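Local coordinates for transcriptional regulatory protein (Bradyrhizobium diazoefficiens, PDB 6G8H) that probably binds DNA as a TetR-family transcriptional repressor that responds to flavonoids, and binds naringenin in its ligand-binding domain, at residues Tyr86-Ile91 and Leu172-Ile177. Residues are numbered along the deposited sequence; the frame is centred on the assembly and turned at random.
Sequences YLHTFI and LTEEAI
In Ile177, chi1 of -71° sets CG1 beside the backbone N and leaves CG2 anti to it, so the two arms spread over different residues of 86-91. Ile91 has the same arrangement, CG1 beside the backbone N, and its chain runs on through an extended chi2 to CD1. The two isoleucines therefore meet tip to tip, with Ile91 CD1 3.8 Å from Ile177 CD1. The other arm of Ile177 serves Leu87. Ile177 CG2 lies 4.1 Å from Leu87 CD1, and these two side chains run past each other in opposite directions.

His88 borders this apolar patch. Its ring meets the end of Ile177 obliquely. His88 CE1 is 4.3 Å from Ile177 CD1. Glu174 reaches the same ring with a chain extended beyond CG and crosses His88 at about a right angle. Ring and carboxylate planes stand 82° apart. Glu174 OE1 is 4.1 Å from His88 NE2, too far for a salt bridge, though the carboxylate could still favour a protonated ring. The His88 ring also meets that of His92, the planes nearly parallel.

Ile177 is buried at the joint, while Glu174 is exposed. Thr173 is the N-cap of helix 174-192, and its OG1 accepts a weak capping bond, 3.5 Å long, from Ala176 N. On helix 75-91, Leu87 also packs on Val157 and Leu161. Tyr86 OH bonds Arg158 NH1, and Phe90 touches the bound R-naringenin. The contact thus joins the start of helix 174-192 to the C-terminal end of helix 75-91, whose Phe90 lines the flavonoid pocket. Such helix-to-helix packing belongs to the all-helical ligand-binding domain of TetR-family regulators.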
loop_
_atom_site.group_PDB
_atom_site.type_symbol
_atom_site.label_atom_id
_atom_site.label_comp_id
_atom_site.label_asym_id
_atom_site.label_seq_id
_atom_site.Cartn_x
_atom_site.Cartn_y
_atom_site.Cartn_z
ATOM N N TYR B 86 -6.546 11.007 -9.498
ATOM C CA TYR B 86 -6.316 9.632 -8.980
ATOM C C TYR B 86 -5.832 9.714 -7.532
ATOM O O TYR B 86 -6.347 8.970 -6.676
ATOM C CB TYR B 86 -5.285 8.910 -9.845
ATOM C CG TYR B 86 -4.837 7.571 -9.325
ATOM C CD1 TYR B 86 -5.750 6.560 -9.111
ATOM C CD2 TYR B 86 -3.507 7.294 -9.075
ATOM C CE1 TYR B 86 -5.367 5.316 -8.640
ATOM C CE2 TYR B 86 -3.101 6.036 -8.649
ATOM C CZ TYR B 86 -4.035 5.031 -8.426
ATOM O OH TYR B 86 -3.682 3.774 -7.975
ATOM N N LEU B 87 -4.863 10.586 -7.268
ATOM C CA LEU B 87 -4.312 10.780 -5.910
ATOM C C LEU B 87 -5.354 11.444 -5.002
ATOM O O LEU B 87 -5.347 11.122 -3.799
ATOM C CB LEU B 87 -3.041 11.626 -5.984
ATOM C CG LEU B 87 -1.852 10.984 -6.691
ATOM C CD1 LEU B 87 -0.624 11.825 -6.453
ATOM C CD2 LEU B 87 -1.585 9.587 -6.203
ATOM N N HIS B 88 -6.189 12.348 -5.522
ATOM C CA HIS B 88 -7.258 13.016 -4.733
ATOM C C HIS B 88 -8.240 11.931 -4.314
ATOM O O HIS B 88 -8.619 11.903 -3.159
ATOM C CB HIS B 88 -7.894 14.225 -5.449
ATOM C CG HIS B 88 -7.081 15.467 -5.266
ATOM N ND1 HIS B 88 -7.113 16.195 -4.084
ATOM C CD2 HIS B 88 -6.165 16.080 -6.062
ATOM C CE1 HIS B 88 -6.266 17.214 -4.169
ATOM N NE2 HIS B 88 -5.670 17.164 -5.382
ATOM N N THR B 89 -8.595 11.008 -5.186
ATOM C CA THR B 89 -9.550 9.918 -4.823
ATOM C C THR B 89 -8.962 9.057 -3.698
ATOM O O THR B 89 -9.722 8.654 -2.832
ATOM C CB THR B 89 -9.967 9.082 -6.030
ATOM O OG1 THR B 89 -8.878 8.232 -6.416
ATOM C CG2 THR B 89 -10.446 9.982 -7.151
ATOM N N PHE B 90 -7.665 8.809 -3.712
ATOM C CA PHE B 90 -6.960 8.045 -2.668
ATOM C C PHE B 90 -7.094 8.692 -1.304
ATOM O O PHE B 90 -7.400 8.003 -0.324
ATOM C CB PHE B 90 -5.457 8.007 -2.951
ATOM C CG PHE B 90 -5.024 6.597 -3.116
ATOM C CD1 PHE B 90 -4.995 5.760 -2.031
ATOM C CD2 PHE B 90 -4.839 6.078 -4.376
ATOM C CE1 PHE B 90 -4.729 4.417 -2.201
ATOM C CE2 PHE B 90 -4.570 4.736 -4.544
ATOM C CZ PHE B 90 -4.499 3.912 -3.454
ATOM N N ILE B 91 -6.785 9.981 -1.260
ATOM C CA ILE B 91 -6.683 10.757 0.003
ATOM C C ILE B 91 -8.094 10.943 0.550
ATOM O O ILE B 91 -8.283 10.691 1.713
ATOM C CB ILE B 91 -5.910 12.077 -0.239
ATOM C CG1 ILE B 91 -4.418 11.773 -0.459
ATOM C CG2 ILE B 91 -6.108 13.086 0.882
ATOM C CD1 ILE B 91 -3.679 12.774 -1.302
ATOM N N LEU B 172 0.187 15.629 3.148
ATOM C CA LEU B 172 0.921 16.183 1.979
ATOM C C LEU B 172 0.031 17.259 1.367
ATOM O O LEU B 172 -1.114 16.965 0.993
ATOM C CB LEU B 172 1.270 15.047 1.006
ATOM C CG LEU B 172 2.379 14.096 1.496
ATOM C CD1 LEU B 172 2.268 12.696 0.891
ATOM C CD2 LEU B 172 3.767 14.694 1.281
ATOM N N THR B 173 0.568 18.475 1.340
ATOM C CA THR B 173 0.018 19.716 0.756
ATOM C C THR B 173 -0.231 19.503 -0.740
ATOM O O THR B 173 0.308 18.549 -1.296
ATOM C CB THR B 173 1.002 20.872 1.035
ATOM O OG1 THR B 173 2.292 20.556 0.492
ATOM C CG2 THR B 173 1.139 21.201 2.510
ATOM N N GLU B 174 -1.021 20.359 -1.372
ATOM C CA GLU B 174 -1.236 20.339 -2.847
ATOM C C GLU B 174 0.107 20.491 -3.580
ATOM O O GLU B 174 0.261 19.893 -4.634
ATOM C CB GLU B 174 -2.245 21.398 -3.283
ATOM C CG GLU B 174 -3.645 20.834 -3.459
ATOM C CD GLU B 174 -4.632 21.721 -4.212
ATOM O OE1 GLU B 174 -5.643 21.180 -4.697
ATOM O OE2 GLU B 174 -4.400 22.949 -4.317
ATOM N N GLU B 175 1.057 21.245 -3.046
ATOM C CA GLU B 175 2.392 21.473 -3.676
ATOM C C GLU B 175 3.180 20.156 -3.706
ATOM O O GLU B 175 3.930 19.943 -4.671
ATOM C CB GLU B 175 3.202 22.557 -2.945
ATOM C CG GLU B 175 2.764 23.989 -3.236
ATOM C CD GLU B 175 1.946 24.687 -2.151
ATOM O OE1 GLU B 175 1.234 23.988 -1.377
ATOM O OE2 GLU B 175 2.019 25.941 -2.083
ATOM N N ALA B 176 3.056 19.337 -2.661
ATOM C CA ALA B 176 3.755 18.035 -2.494
ATOM C C ALA B 176 3.156 17.005 -3.467
ATOM O O ALA B 176 3.918 16.197 -4.045
ATOM C CB ALA B 176 3.667 17.571 -1.061
ATOM N N ILE B 177 1.841 17.083 -3.688
ATOM C CA ILE B 177 1.121 16.253 -4.684
ATOM C C ILE B 177 1.653 16.577 -6.074
ATOM O O ILE B 177 1.941 15.619 -6.781
ATOM C CB ILE B 177 -0.407 16.398 -4.548
ATOM C CG1 ILE B 177 -0.876 15.718 -3.259
ATOM C CG2 ILE B 177 -1.140 15.844 -5.763
ATOM C CD1 ILE B 177 -2.326 15.945 -2.916
#